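Tryptophan--tRNA ligase (Aeropyrum pernix, PDB 3A04) catalyses the ATP-dependent attachment of L-tryptophan to tRNA(Trp), releasing AMP and diphosphate. Local coordinates at residues S44-I52 with D309-V320; S189-L197 with H221-A229. All coordinates share one frame; numbering follows the deposited sequence.

Contact 1 joins the short helix 45-48, near the N-terminus, to the turn between helices 304-313 and 317-328, and contact 2 crosses helices 183-197 and 219-231 of the catalytic domain. The segments of contact 2 both fall within the 256 residues that separate the two segments of contact 1. The two lie on opposite sides of the chain's centre, 31 Å apart between centres and about 12 Å between nearest atoms, and do not touch. Contact 1 neighbours the 'HIGH' region, where H312 meets F85 edge-to-face, and the side chain of D309 lies about 6 Å from the iron-sulfur cluster. Contact 2 reaches the second subunit, through L190, which packs on M187 of that chain.

Contact 1. Residues S44-I52 with D309-V320; sequences SFLMRRGII and DLYHLMPDDGEV
An arginine-centred polar contact joins segment 44-52 to the turn between helices 304-313 and 317-328: R48, R49 and D317 form a salt-bridge network, with R49 also capturing carbonyls at the end of helix 304-313. Extended from CG to NE, R49 reaches D317 OD1 side-on, NE at 3.0 Å and NH2 at 2.8 Å. End-on, its NH1 and NH2 both donate to M314 O, and NH1 also bonds L310 O at 2.8 Å. F45 CD1 and V320 CG1 lie against opposite faces of this guanidinium, fixing its tilt; the residue is buried. With an alanine in place of R49, the M314 carbonyl would probably lose both these donors, D317 would lose one of its two arginine partners, and a gap would be likely between F45 and V320. R48, bent at chi3 (-66°), sends NE to the syn side of D317 OD2 at 2.6 Å, while a water links its NH2 to P315 O. Beside this network, L46 CG and P315 CA lie over opposite faces of the F45 ring, whose edge meets Y311 O. Away from D317, I51 lies across the Y311 ring, its CD1 3.8 Å from the centroid in a CH-pi contact.

Contact 2. Residues S189-L197 with H221-A229; sequences SLTQAADIL and HLRLTRDLA
The imidazole of H221 and the amide of Q192 lie stacked, their planes only 4° apart, with Q192 NE2 3.6 Å above the ring plane and over its centre. At the ring edge, in plane, are S189 O and A193 N. H221 CG lies anti to the backbone N (chi1 -177°), which carries the ring across to helix 183-197, and NE2 donates to S189 O at 3.0 Å with an N-H...O angle of 163°. That carbonyl also takes the helical bond from A193 N, so two donors share one oxygen. The H221 bond and the stacked amide together fix the ring's rotation, and Q192 NE2 is also hydrogen-bonded to Y178 OH, which fixes the amide. Where the backbones come closest, at A193 and T225, the small side chain of A193 lets T225 OG1 approach A193 CB to 3.6 Å. This hydroxyl donates back to H221 O within its own helix, which leaves CG2 facing I196 and L197, 3.7 Å from L197 CG. L228 CD1 packs on A193 CB at 3.6 Å, and L197 CD2 meets A229 CB further along. The axes of segments 189-197 and 221-229 cross at -69°, 9.6 Å apart, and their helices belong to the Rossmann-type catalytic domain of class I synthetases, in which strand 210-215 lies between them along the chain.

Contact 1. Residues S44-I52 with D309-V320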
ATOM      1  N   SER A  44      22.280 -15.485 -26.326  1.00 38.25           N
ATOM      2  CA  SER A  44      21.621 -16.785 -26.041  1.00 37.73           C
ATOM      3  C   SER A  44      20.915 -17.286 -27.288  1.00 37.66           C
ATOM      4  O   SER A  44      20.705 -16.507 -28.230  1.00 38.36           O
ATOM      5  CB  SER A  44      20.568 -16.499 -24.961  1.00 36.69           C
ATOM      6  OG  SER A  44      19.483 -15.761 -25.529  1.00 32.27           O
ATOM      7  N   PHE A  45      20.474 -18.556 -27.318  1.00 36.56           N
ATOM      8  CA  PHE A  45      19.747 -18.970 -28.499  1.00 35.65           C
ATOM      9  C   PHE A  45      18.451 -18.282 -28.702  1.00 35.78           C
ATOM     10  O   PHE A  45      18.029 -18.125 -29.853  1.00 35.76           O
ATOM     11  CB  PHE A  45      19.590 -20.517 -28.624  1.00 37.82           C
ATOM     12  CG  PHE A  45      18.452 -21.118 -27.819  1.00 38.73           C
ATOM     13  CD1 PHE A  45      17.158 -21.095 -28.289  1.00 39.96           C
ATOM     14  CD2 PHE A  45      18.706 -21.779 -26.631  1.00 42.32           C
ATOM     15  CE1 PHE A  45      16.116 -21.680 -27.554  1.00 38.93           C
ATOM     16  CE2 PHE A  45      17.682 -22.360 -25.930  1.00 42.55           C
ATOM     17  CZ  PHE A  45      16.379 -22.286 -26.395  1.00 41.25           C
ATOM     18  N   LEU A  46      17.770 -17.844 -27.624  1.00 33.26           N
ATOM     19  CA  LEU A  46      16.518 -17.127 -27.859  1.00 33.51           C
ATOM     20  C   LEU A  46      16.805 -15.792 -28.589  1.00 33.31           C
ATOM     21  O   LEU A  46      15.945 -15.262 -29.310  1.00 36.61           O
ATOM     22  CB  LEU A  46      15.816 -16.815 -26.484  1.00 31.00           C
ATOM     23  CG  LEU A  46      15.396 -18.088 -25.706  1.00 30.02           C
ATOM     24  CD1 LEU A  46      14.940 -17.655 -24.271  1.00 31.37           C
ATOM     25  CD2 LEU A  46      14.208 -18.796 -26.472  1.00 27.84           C
ATOM     26  N   MET A  47      17.936 -15.188 -28.270  1.00 34.59           N
ATOM     27  CA  MET A  47      18.325 -13.912 -28.964  1.00 35.36           C
ATOM     28  C   MET A  47      18.652 -14.253 -30.429  1.00 37.30           C
ATOM     29  O   MET A  47      18.075 -13.672 -31.335  1.00 36.77           O
ATOM     30  CB  MET A  47      19.536 -13.222 -28.308  1.00 35.19           C
ATOM     31  CG  MET A  47      19.170 -12.509 -26.959  1.00 32.73           C
ATOM     32  SD  MET A  47      20.642 -12.304 -26.039  1.00 35.27           S
ATOM     33  CE  MET A  47      19.985 -11.775 -24.432  1.00 37.49           C
ATOM     34  N   ARG A  48      19.511 -15.252 -30.637  1.00 39.13           N
ATOM     35  CA  ARG A  48      19.820 -15.637 -32.035  1.00 40.75           C
ATOM     36  C   ARG A  48      18.586 -15.908 -32.866  1.00 42.36           C
ATOM     37  O   ARG A  48      18.562 -15.535 -34.057  1.00 42.17           O
ATOM     38  CB  ARG A  48      20.612 -16.882 -32.092  1.00 41.50           C
ATOM     39  CG  ARG A  48      21.993 -16.756 -31.639  1.00 43.64           C
ATOM     40  CD  ARG A  48      22.777 -17.842 -32.408  1.00 50.14           C
ATOM     41  NE  ARG A  48      22.348 -19.182 -32.012  1.00 48.80           N
ATOM     42  CZ  ARG A  48      22.609 -19.750 -30.821  1.00 48.57           C
ATOM     43  NH1 ARG A  48      23.251 -19.066 -29.882  1.00 48.53           N
ATOM     44  NH2 ARG A  48      22.183 -21.003 -30.551  1.00 47.18           N
ATOM     45  N   ARG A  49      17.578 -16.576 -32.279  1.00 40.66           N
ATOM     46  CA  ARG A  49      16.385 -16.948 -33.051  1.00 39.13           C
ATOM     47  C   ARG A  49      15.368 -15.860 -33.197  1.00 39.27           C
ATOM     48  O   ARG A  49      14.292 -16.053 -33.825  1.00 37.72           O
ATOM     49  CB  ARG A  49      15.770 -18.223 -32.487  1.00 39.13           C
ATOM     50  CG  ARG A  49      16.687 -19.407 -32.683  1.00 40.66           C
ATOM     51  CD  ARG A  49      16.199 -20.628 -31.871  1.00 44.33           C
ATOM     52  NE  ARG A  49      17.235 -21.639 -31.916  1.00 42.53           N
ATOM     53  CZ  ARG A  49      17.109 -22.907 -31.537  1.00 44.78           C
ATOM     54  NH1 ARG A  49      15.943 -23.399 -31.066  1.00 38.70           N
ATOM     55  NH2 ARG A  49      18.180 -23.697 -31.653  1.00 40.91           N
ATOM     56  N   GLY A  50      15.685 -14.700 -32.594  1.00 38.65           N
ATOM     57  CA  GLY A  50      14.762 -13.582 -32.696  1.00 37.58           C
ATOM     58  C   GLY A  50      13.512 -13.803 -31.877  1.00 36.01           C
ATOM     59  O   GLY A  50      12.532 -13.120 -32.071  1.00 34.87           O
ATOM     60  N   ILE A  51      13.547 -14.747 -30.917  1.00 34.58           N
ATOM     61  CA  ILE A  51      12.386 -14.879 -30.002  1.00 34.46           C
ATOM     62  C   ILE A  51      12.448 -13.680 -29.022  1.00 32.15           C
ATOM     63  O   ILE A  51      11.440 -13.091 -28.669  1.00 34.71           O
ATOM     64  CB  ILE A  51      12.466 -16.216 -29.211  1.00 33.16           C
ATOM     65  CG1 ILE A  51      12.171 -17.354 -30.230  1.00 34.26           C
ATOM     66  CG2 ILE A  51      11.442 -16.218 -27.968  1.00 30.01           C
ATOM     67  CD1 ILE A  51      12.581 -18.789 -29.766  1.00 35.55           C
ATOM     68  N   ILE A  52      13.636 -13.357 -28.585  1.00 31.47           N
ATOM     69  CA  ILE A  52      13.856 -12.039 -27.953  1.00 31.94           C
ATOM     70  C   ILE A  52      14.073 -11.020 -29.065  1.00 34.05           C
ATOM     71  O   ILE A  52      15.139 -10.945 -29.637  1.00 35.32           O
ATOM     72  CB  ILE A  52      15.025 -12.128 -27.029  1.00 30.27           C
ATOM     73  CG1 ILE A  52      14.658 -13.132 -25.881  1.00 28.33           C
ATOM     74  CG2 ILE A  52      15.277 -10.754 -26.333  1.00 31.33           C
ATOM     75  CD1 ILE A  52      15.864 -13.337 -25.047  1.00 28.69           C
ATOM     76  N   ASP A 309      10.013 -27.098 -30.360  1.00 30.36           N
ATOM     77  CA  ASP A 309      11.448 -27.297 -30.733  1.00 31.39           C
ATOM     78  C   ASP A 309      12.234 -26.000 -30.748  1.00 31.69           C
ATOM     79  O   ASP A 309      13.331 -25.911 -30.242  1.00 32.07           O
ATOM     80  CB  ASP A 309      11.527 -27.915 -32.166  1.00 32.27           C
ATOM     81  CG  ASP A 309      11.084 -29.373 -32.191  1.00 34.50           C
ATOM     82  OD1 ASP A 309      11.145 -30.025 -31.143  1.00 33.88           O
ATOM     83  OD2 ASP A 309      10.649 -29.846 -33.249  1.00 37.08           O
ATOM     84  N   LEU A 310      11.632 -24.962 -31.325  1.00 32.40           N
ATOM     85  CA  LEU A 310      12.332 -23.682 -31.483  1.00 32.74           C
ATOM     86  C   LEU A 310      12.571 -22.951 -30.113  1.00 33.46           C
ATOM     87  O   LEU A 310      13.638 -22.311 -29.899  1.00 32.15           O
ATOM     88  CB  LEU A 310      11.448 -22.790 -32.407  1.00 32.46           C
ATOM     89  CG  LEU A 310      12.204 -21.527 -32.899  1.00 35.40           C
ATOM     90  CD1 LEU A 310      13.272 -21.793 -34.025  1.00 35.95           C
ATOM     91  CD2 LEU A 310      11.160 -20.498 -33.258  1.00 40.06           C
ATOM     92  N   TYR A 311      11.581 -23.039 -29.198  1.00 31.67           N
ATOM     93  CA  TYR A 311      11.637 -22.238 -27.947  1.00 33.06           C
ATOM     94  C   TYR A 311      12.374 -22.990 -26.850  1.00 32.65           C
ATOM     95  O   TYR A 311      12.948 -22.350 -25.972  1.00 32.18           O
ATOM     96  CB  TYR A 311      10.230 -21.908 -27.419  1.00 32.85           C
ATOM     97  CG  TYR A 311       9.613 -20.681 -27.973  1.00 33.52           C
ATOM     98  CD1 TYR A 311       9.310 -20.605 -29.318  1.00 35.08           C
ATOM     99  CD2 TYR A 311       9.385 -19.549 -27.159  1.00 35.89           C
ATOM    100  CE1 TYR A 311       8.751 -19.427 -29.878  1.00 38.52           C
ATOM    101  CE2 TYR A 311       8.800 -18.394 -27.691  1.00 33.49           C
ATOM    102  CZ  TYR A 311       8.478 -18.358 -29.043  1.00 37.37           C
ATOM    103  OH  TYR A 311       7.916 -17.253 -29.620  1.00 39.53           O
ATOM    104  N   HIS A 312      12.344 -24.325 -26.909  1.00 32.08           N
ATOM    105  CA  HIS A 312      12.860 -25.203 -25.826  1.00 31.19           C
ATOM    106  C   HIS A 312      13.630 -26.442 -26.206  1.00 32.16           C
ATOM    107  O   HIS A 312      14.656 -26.704 -25.612  1.00 32.50           O
ATOM    108  CB  HIS A 312      11.694 -25.699 -24.946  1.00 30.79           C
ATOM    109  CG  HIS A 312      10.879 -24.569 -24.384  1.00 31.23           C
ATOM    110  ND1 HIS A 312      11.339 -23.806 -23.335  1.00 30.14           N
ATOM    111  CD2 HIS A 312       9.690 -24.032 -24.769  1.00 29.50           C
ATOM    112  CE1 HIS A 312      10.436 -22.871 -23.055  1.00 32.91           C
ATOM    113  NE2 HIS A 312       9.434 -22.981 -23.921  1.00 31.41           N
ATOM    114  N   LEU A 313      13.047 -27.293 -27.044  1.00 31.61           N
ATOM    115  CA  LEU A 313      13.524 -28.728 -27.086  1.00 33.88           C
ATOM    116  C   LEU A 313      14.813 -28.952 -27.912  1.00 34.64           C
ATOM    117  O   LEU A 313      15.545 -29.942 -27.692  1.00 33.71           O
ATOM    118  CB  LEU A 313      12.402 -29.674 -27.604  1.00 32.06           C
ATOM    119  CG  LEU A 313      11.115 -29.675 -26.783  1.00 34.17           C
ATOM    120  CD1 LEU A 313      10.006 -30.544 -27.444  1.00 33.37           C
ATOM    121  CD2 LEU A 313      11.412 -29.944 -25.229  1.00 32.91           C
ATOM    122  N   MET A 314      15.069 -28.017 -28.838  1.00 35.41           N
ATOM    123  CA  MET A 314      16.224 -28.090 -29.730  1.00 36.60           C
ATOM    124  C   MET A 314      17.074 -26.808 -29.670  1.00 38.67           C
ATOM    125  O   MET A 314      16.939 -25.959 -30.538  1.00 37.27           O
ATOM    126  CB  MET A 314      15.783 -28.351 -31.182  1.00 35.59           C
ATOM    127  CG  MET A 314      15.158 -29.722 -31.373  1.00 35.57           C
ATOM    128  SD  MET A 314      14.515 -30.071 -33.056  1.00 36.56           S
ATOM    129  CE  MET A 314      13.839 -31.720 -32.805  1.00 33.44           C
ATOM    130  N   PRO A 315      17.902 -26.659 -28.616  1.00 41.38           N
ATOM    131  CA  PRO A 315      18.786 -25.507 -28.522  1.00 42.87           C
ATOM    132  C   PRO A 315      19.792 -25.414 -29.667  1.00 44.11           C
ATOM    133  O   PRO A 315      20.359 -24.325 -29.911  1.00 44.73           O
ATOM    134  CB  PRO A 315      19.540 -25.743 -27.218  1.00 42.72           C
ATOM    135  CG  PRO A 315      19.276 -27.204 -26.879  1.00 45.20           C
ATOM    136  CD  PRO A 315      17.894 -27.414 -27.351  1.00 42.65           C
ATOM    137  N   ASP A 316      20.029 -26.532 -30.324  1.00 44.01           N
ATOM    138  CA  ASP A 316      21.075 -26.585 -31.364  1.00 45.06           C
ATOM    139  C   ASP A 316      20.458 -26.032 -32.636  1.00 44.12           C
ATOM    140  O   ASP A 316      19.475 -26.572 -33.128  1.00 43.24           O
ATOM    141  CB  ASP A 316      21.578 -28.021 -31.571  1.00 45.29           C
ATOM    142  CG  ASP A 316      22.704 -28.084 -32.632  1.00 49.73           C
ATOM    143  OD1 ASP A 316      23.855 -27.728 -32.268  1.00 53.43           O
ATOM    144  OD2 ASP A 316      22.400 -28.404 -33.808  1.00 49.00           O
ATOM    145  N   ASP A 317      20.991 -24.924 -33.147  1.00 45.41           N
ATOM    146  CA  ASP A 317      20.394 -24.280 -34.349  1.00 45.92           C
ATOM    147  C   ASP A 317      20.259 -25.216 -35.579  1.00 46.00           C
ATOM    148  O   ASP A 317      19.197 -25.219 -36.283  1.00 46.77           O
ATOM    149  CB  ASP A 317      21.131 -22.986 -34.738  1.00 47.02           C
ATOM    150  CG  ASP A 317      20.883 -21.819 -33.774  1.00 49.63           C
ATOM    151  OD1 ASP A 317      20.066 -21.930 -32.824  1.00 51.64           O
ATOM    152  OD2 ASP A 317      21.555 -20.771 -33.944  1.00 52.71           O
ATOM    153  N   GLY A 318      21.301 -26.017 -35.831  1.00 45.56           N
ATOM    154  CA  GLY A 318      21.330 -26.931 -36.972  1.00 43.98           C
ATOM    155  C   GLY A 318      20.199 -27.909 -36.903  1.00 43.87           C
ATOM    156  O   GLY A 318      19.504 -28.164 -37.884  1.00 43.32           O
ATOM    157  N   GLU A 319      19.970 -28.440 -35.699  1.00 44.44           N
ATOM    158  CA  GLU A 319      18.982 -29.490 -35.512  1.00 44.81           C
ATOM    159  C   GLU A 319      17.545 -28.967 -35.752  1.00 44.53           C
ATOM    160  O   GLU A 319      16.712 -29.618 -36.395  1.00 42.86           O
ATOM    161  CB  GLU A 319      19.161 -30.014 -34.085  1.00 46.31           C
ATOM    162  CG  GLU A 319      18.213 -31.097 -33.698  1.00 49.58           C
ATOM    163  CD  GLU A 319      18.693 -31.897 -32.469  1.00 53.30           C
ATOM    164  OE1 GLU A 319      19.619 -31.485 -31.731  1.00 54.20           O
ATOM    165  OE2 GLU A 319      18.137 -32.980 -32.264  1.00 57.45           O
ATOM    166  N   VAL A 320      17.250 -27.765 -35.235  1.00 43.97           N
ATOM    167  CA  VAL A 320      15.923 -27.219 -35.460  1.00 42.85           C
ATOM    168  C   VAL A 320      15.752 -26.729 -36.910  1.00 43.83           C
ATOM    169  O   VAL A 320      14.676 -26.894 -37.493  1.00 42.56           O
ATOM    170  CB  VAL A 320      15.519 -26.175 -34.343  1.00 42.35           C
ATOM    171  CG1 VAL A 320      16.289 -24.902 -34.498  1.00 40.98           C
ATOM    172  CG2 VAL A 320      14.009 -25.952 -34.355  1.00 38.50           C
TER
HETATM  173  O   HOH W   1      22.259 -22.852 -28.396  1.00 62.12           O

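Contact 2. Residues S189-L197 with H221-A229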
ATOM      1  N   SER A 189      -1.102  -2.617  -9.158  1.00 28.90           N
ATOM      2  CA  SER A 189      -0.360  -1.857 -10.123  1.00 28.95           C
ATOM      3  C   SER A 189       0.815  -1.077  -9.469  1.00 26.56           C
ATOM      4  O   SER A 189       1.942  -1.097  -9.950  1.00 25.88           O
ATOM      5  CB  SER A 189      -1.331  -0.929 -10.836  1.00 30.41           C
ATOM      6  OG  SER A 189      -0.558  -0.139 -11.693  1.00 36.94           O
ATOM      7  N   LEU A 190       0.553  -0.396  -8.370  1.00 26.24           N
ATOM      8  CA  LEU A 190       1.654   0.289  -7.640  1.00 27.07           C
ATOM      9  C   LEU A 190       2.687  -0.712  -7.121  1.00 25.53           C
ATOM     10  O   LEU A 190       3.875  -0.414  -7.081  1.00 25.53           O
ATOM     11  CB  LEU A 190       1.141   1.102  -6.439  1.00 25.92           C
ATOM     12  CG  LEU A 190       0.040   2.159  -6.698  1.00 30.15           C
ATOM     13  CD1 LEU A 190      -0.521   2.748  -5.397  1.00 33.32           C
ATOM     14  CD2 LEU A 190       0.562   3.284  -7.535  1.00 36.36           C
ATOM     15  N   THR A 191       2.228  -1.870  -6.667  1.00 26.24           N
ATOM     16  CA  THR A 191       3.159  -2.847  -6.024  1.00 25.20           C
ATOM     17  C   THR A 191       4.050  -3.413  -7.137  1.00 25.65           C
ATOM     18  O   THR A 191       5.227  -3.659  -6.969  1.00 23.89           O
ATOM     19  CB  THR A 191       2.306  -3.983  -5.310  1.00 25.24           C
ATOM     20  OG1 THR A 191       1.518  -3.379  -4.268  1.00 24.67           O
ATOM     21  CG2 THR A 191       3.170  -5.019  -4.644  1.00 26.83           C
ATOM     22  N   GLN A 192       3.462  -3.650  -8.320  1.00 24.75           N
ATOM     23  CA  GLN A 192       4.282  -4.151  -9.387  1.00 26.47           C
ATOM     24  C   GLN A 192       5.313  -3.143  -9.781  1.00 26.35           C
ATOM     25  O   GLN A 192       6.400  -3.528 -10.197  1.00 25.91           O
ATOM     26  CB  GLN A 192       3.331  -4.530 -10.562  1.00 28.86           C
ATOM     27  CG  GLN A 192       3.734  -5.633 -11.365  1.00 39.11           C
ATOM     28  CD  GLN A 192       2.943  -5.702 -12.715  1.00 45.18           C
ATOM     29  OE1 GLN A 192       3.486  -6.166 -13.759  1.00 45.19           O
ATOM     30  NE2 GLN A 192       1.686  -5.215 -12.691  1.00 33.71           N
ATOM     31  N   ALA A 193       4.988  -1.834  -9.758  1.00 25.83           N
ATOM     32  CA  ALA A 193       6.028  -0.839 -10.094  1.00 25.50           C
ATOM     33  C   ALA A 193       7.116  -0.908  -8.997  1.00 25.30           C
ATOM     34  O   ALA A 193       8.288  -0.716  -9.287  1.00 25.30           O
ATOM     35  CB  ALA A 193       5.410   0.586 -10.089  1.00 24.39           C
ATOM     36  N   ALA A 194       6.692  -0.985  -7.714  1.00 23.41           N
ATOM     37  CA  ALA A 194       7.699  -1.149  -6.638  1.00 24.89           C
ATOM     38  C   ALA A 194       8.557  -2.382  -6.798  1.00 22.98           C
ATOM     39  O   ALA A 194       9.789  -2.369  -6.482  1.00 24.92           O
ATOM     40  CB  ALA A 194       6.988  -1.141  -5.252  1.00 23.56           C
ATOM     41  N   ASP A 195       7.953  -3.499  -7.202  1.00 25.17           N
ATOM     42  CA  ASP A 195       8.796  -4.709  -7.477  1.00 25.69           C
ATOM     43  C   ASP A 195       9.978  -4.332  -8.416  1.00 26.02           C
ATOM     44  O   ASP A 195      11.129  -4.682  -8.163  1.00 27.47           O
ATOM     45  CB  ASP A 195       7.945  -5.829  -8.147  1.00 24.74           C
ATOM     46  CG  ASP A 195       6.995  -6.497  -7.155  1.00 29.23           C
ATOM     47  OD1 ASP A 195       7.317  -6.503  -5.923  1.00 31.32           O
ATOM     48  OD2 ASP A 195       5.903  -6.952  -7.565  1.00 29.72           O
ATOM     49  N   ILE A 196       9.690  -3.636  -9.517  1.00 25.96           N
ATOM     50  CA  ILE A 196      10.772  -3.241 -10.450  1.00 25.08           C
ATOM     51  C   ILE A 196      11.766  -2.227  -9.864  1.00 25.48           C
ATOM     52  O   ILE A 196      13.003  -2.391  -9.959  1.00 26.23           O
ATOM     53  CB  ILE A 196      10.136  -2.682 -11.757  1.00 24.85           C
ATOM     54  CG1 ILE A 196       9.306  -3.817 -12.396  1.00 25.57           C
ATOM     55  CG2 ILE A 196      11.229  -2.067 -12.675  1.00 25.13           C
ATOM     56  CD1 ILE A 196       8.225  -3.339 -13.485  1.00 29.56           C
ATOM     57  N   LEU A 197      11.244  -1.172  -9.254  1.00 26.38           N
ATOM     58  CA  LEU A 197      12.089  -0.030  -8.888  1.00 26.16           C
ATOM     59  C   LEU A 197      12.773  -0.218  -7.551  1.00 26.47           C
ATOM     60  O   LEU A 197      13.748   0.429  -7.344  1.00 26.38           O
ATOM     61  CB  LEU A 197      11.183   1.218  -8.815  1.00 27.07           C
ATOM     62  CG  LEU A 197      10.668   1.611 -10.216  1.00 24.34           C
ATOM     63  CD1 LEU A 197       9.606   2.670 -10.090  1.00 26.97           C
ATOM     64  CD2 LEU A 197      11.770   2.070 -11.227  1.00 26.96           C
ATOM     65  N   HIS A 221       2.177  -1.306 -18.562  1.00 32.76           N
ATOM     66  CA  HIS A 221       2.560  -1.182 -17.128  1.00 32.63           C
ATOM     67  C   HIS A 221       4.017  -0.757 -16.932  1.00 31.12           C
ATOM     68  O   HIS A 221       4.383   0.024 -16.004  1.00 31.62           O
ATOM     69  CB  HIS A 221       2.268  -2.464 -16.282  1.00 32.95           C
ATOM     70  CG  HIS A 221       2.616  -2.255 -14.844  1.00 34.28           C
ATOM     71  ND1 HIS A 221       3.870  -2.510 -14.332  1.00 35.99           N
ATOM     72  CD2 HIS A 221       1.913  -1.668 -13.849  1.00 37.64           C
ATOM     73  CE1 HIS A 221       3.913  -2.116 -13.066  1.00 35.86           C
ATOM     74  NE2 HIS A 221       2.730  -1.614 -12.751  1.00 36.02           N
ATOM     75  N   LEU A 222       4.896  -1.291 -17.762  1.00 29.78           N
ATOM     76  CA  LEU A 222       6.297  -0.876 -17.715  1.00 29.58           C
ATOM     77  C   LEU A 222       6.503   0.642 -18.006  1.00 29.78           C
ATOM     78  O   LEU A 222       7.367   1.277 -17.462  1.00 26.19           O
ATOM     79  CB  LEU A 222       7.027  -1.654 -18.773  1.00 32.08           C
ATOM     80  CG  LEU A 222       8.515  -1.782 -18.672  1.00 39.83           C
ATOM     81  CD1 LEU A 222       8.900  -2.172 -17.236  1.00 39.09           C
ATOM     82  CD2 LEU A 222       8.889  -2.954 -19.620  1.00 40.10           C
ATOM     83  N   ARG A 223       5.667   1.215 -18.864  1.00 29.72           N
ATOM     84  CA  ARG A 223       5.803   2.607 -19.189  1.00 31.02           C
ATOM     85  C   ARG A 223       5.291   3.417 -18.003  1.00 30.01           C
ATOM     86  O   ARG A 223       5.814   4.496 -17.706  1.00 30.83           O
ATOM     87  CB  ARG A 223       4.984   2.884 -20.500  1.00 31.58           C
ATOM     88  CG  ARG A 223       5.710   2.339 -21.748  1.00 33.60           C
ATOM     89  CD  ARG A 223       5.131   2.974 -23.071  1.00 36.82           C
ATOM     90  NE  ARG A 223       3.664   3.026 -23.085  1.00 36.13           N
ATOM     91  CZ  ARG A 223       2.884   2.089 -23.633  1.00 38.45           C
ATOM     92  NH1 ARG A 223       3.426   1.022 -24.174  1.00 37.93           N
ATOM     93  NH2 ARG A 223       1.566   2.201 -23.645  1.00 36.14           N
ATOM     94  N   LEU A 224       4.236   2.939 -17.350  1.00 30.73           N
ATOM     95  CA  LEU A 224       3.753   3.658 -16.169  1.00 31.53           C
ATOM     96  C   LEU A 224       4.871   3.614 -15.070  1.00 30.75           C
ATOM     97  O   LEU A 224       5.125   4.608 -14.407  1.00 31.19           O
ATOM     98  CB  LEU A 224       2.445   3.082 -15.621  1.00 31.98           C
ATOM     99  CG  LEU A 224       1.964   3.622 -14.259  1.00 36.32           C
ATOM    100  CD1 LEU A 224       1.598   5.144 -14.383  1.00 39.26           C
ATOM    101  CD2 LEU A 224       0.747   2.813 -13.679  1.00 38.06           C
ATOM    102  N   THR A 225       5.533   2.479 -14.921  1.00 28.72           N
ATOM    103  CA  THR A 225       6.710   2.330 -13.990  1.00 27.79           C
ATOM    104  C   THR A 225       7.821   3.321 -14.328  1.00 29.07           C
ATOM    105  O   THR A 225       8.390   3.948 -13.426  1.00 28.22           O
ATOM    106  CB  THR A 225       7.236   0.846 -13.993  1.00 28.54           C
ATOM    107  OG1 THR A 225       6.144   0.006 -13.576  1.00 26.43           O
ATOM    108  CG2 THR A 225       8.404   0.608 -13.002  1.00 24.28           C
ATOM    109  N   ARG A 226       8.127   3.481 -15.617  1.00 28.68           N
ATOM    110  CA  ARG A 226       9.196   4.422 -16.008  1.00 30.69           C
ATOM    111  C   ARG A 226       8.717   5.827 -15.713  1.00 30.09           C
ATOM    112  O   ARG A 226       9.485   6.615 -15.250  1.00 30.53           O
ATOM    113  CB  ARG A 226       9.481   4.292 -17.500  1.00 30.68           C
ATOM    114  CG  ARG A 226      10.263   2.987 -17.835  1.00 30.19           C
ATOM    115  CD  ARG A 226      10.124   2.678 -19.364  1.00 31.74           C
ATOM    116  NE  ARG A 226      10.767   3.692 -20.239  1.00 30.10           N
ATOM    117  CZ  ARG A 226      12.068   3.739 -20.522  1.00 31.08           C
ATOM    118  NH1 ARG A 226      12.982   2.894 -19.982  1.00 29.31           N
ATOM    119  NH2 ARG A 226      12.498   4.699 -21.328  1.00 34.51           N
ATOM    120  N   ASP A 227       7.431   6.131 -15.957  1.00 31.71           N
ATOM    121  CA  ASP A 227       6.899   7.455 -15.511  1.00 32.11           C
ATOM    122  C   ASP A 227       7.010   7.681 -13.997  1.00 32.78           C
ATOM    123  O   ASP A 227       7.385   8.757 -13.570  1.00 32.48           O
ATOM    124  CB  ASP A 227       5.480   7.716 -15.930  1.00 31.78           C
ATOM    125  CG  ASP A 227       5.332   7.799 -17.473  1.00 35.39           C
ATOM    126  OD1 ASP A 227       6.342   7.951 -18.171  1.00 39.40           O
ATOM    127  OD2 ASP A 227       4.217   7.541 -17.980  1.00 40.73           O
ATOM    128  N   LEU A 228       6.607   6.695 -13.198  1.00 29.95           N
ATOM    129  CA  LEU A 228       6.773   6.774 -11.765  1.00 30.70           C
ATOM    130  C   LEU A 228       8.241   7.071 -11.356  1.00 30.93           C
ATOM    131  O   LEU A 228       8.494   7.974 -10.513  1.00 30.65           O
ATOM    132  CB  LEU A 228       6.156   5.532 -11.037  1.00 27.97           C
ATOM    133  CG  LEU A 228       4.636   5.480 -10.936  1.00 33.54           C
ATOM    134  CD1 LEU A 228       4.277   4.011 -10.506  1.00 35.46           C
ATOM    135  CD2 LEU A 228       4.158   6.533  -9.839  1.00 28.59           C
ATOM    136  N   ALA A 229       9.210   6.433 -11.990  1.00 30.81           N
ATOM    137  CA  ALA A 229      10.633   6.739 -11.686  1.00 32.56           C
ATOM    138  C   ALA A 229      10.933   8.265 -11.888  1.00 33.58           C
ATOM    139  O   ALA A 229      11.500   8.958 -10.997  1.00 32.53           O
ATOM    140  CB  ALA A 229      11.573   5.884 -12.607  1.00 32.02           C
TER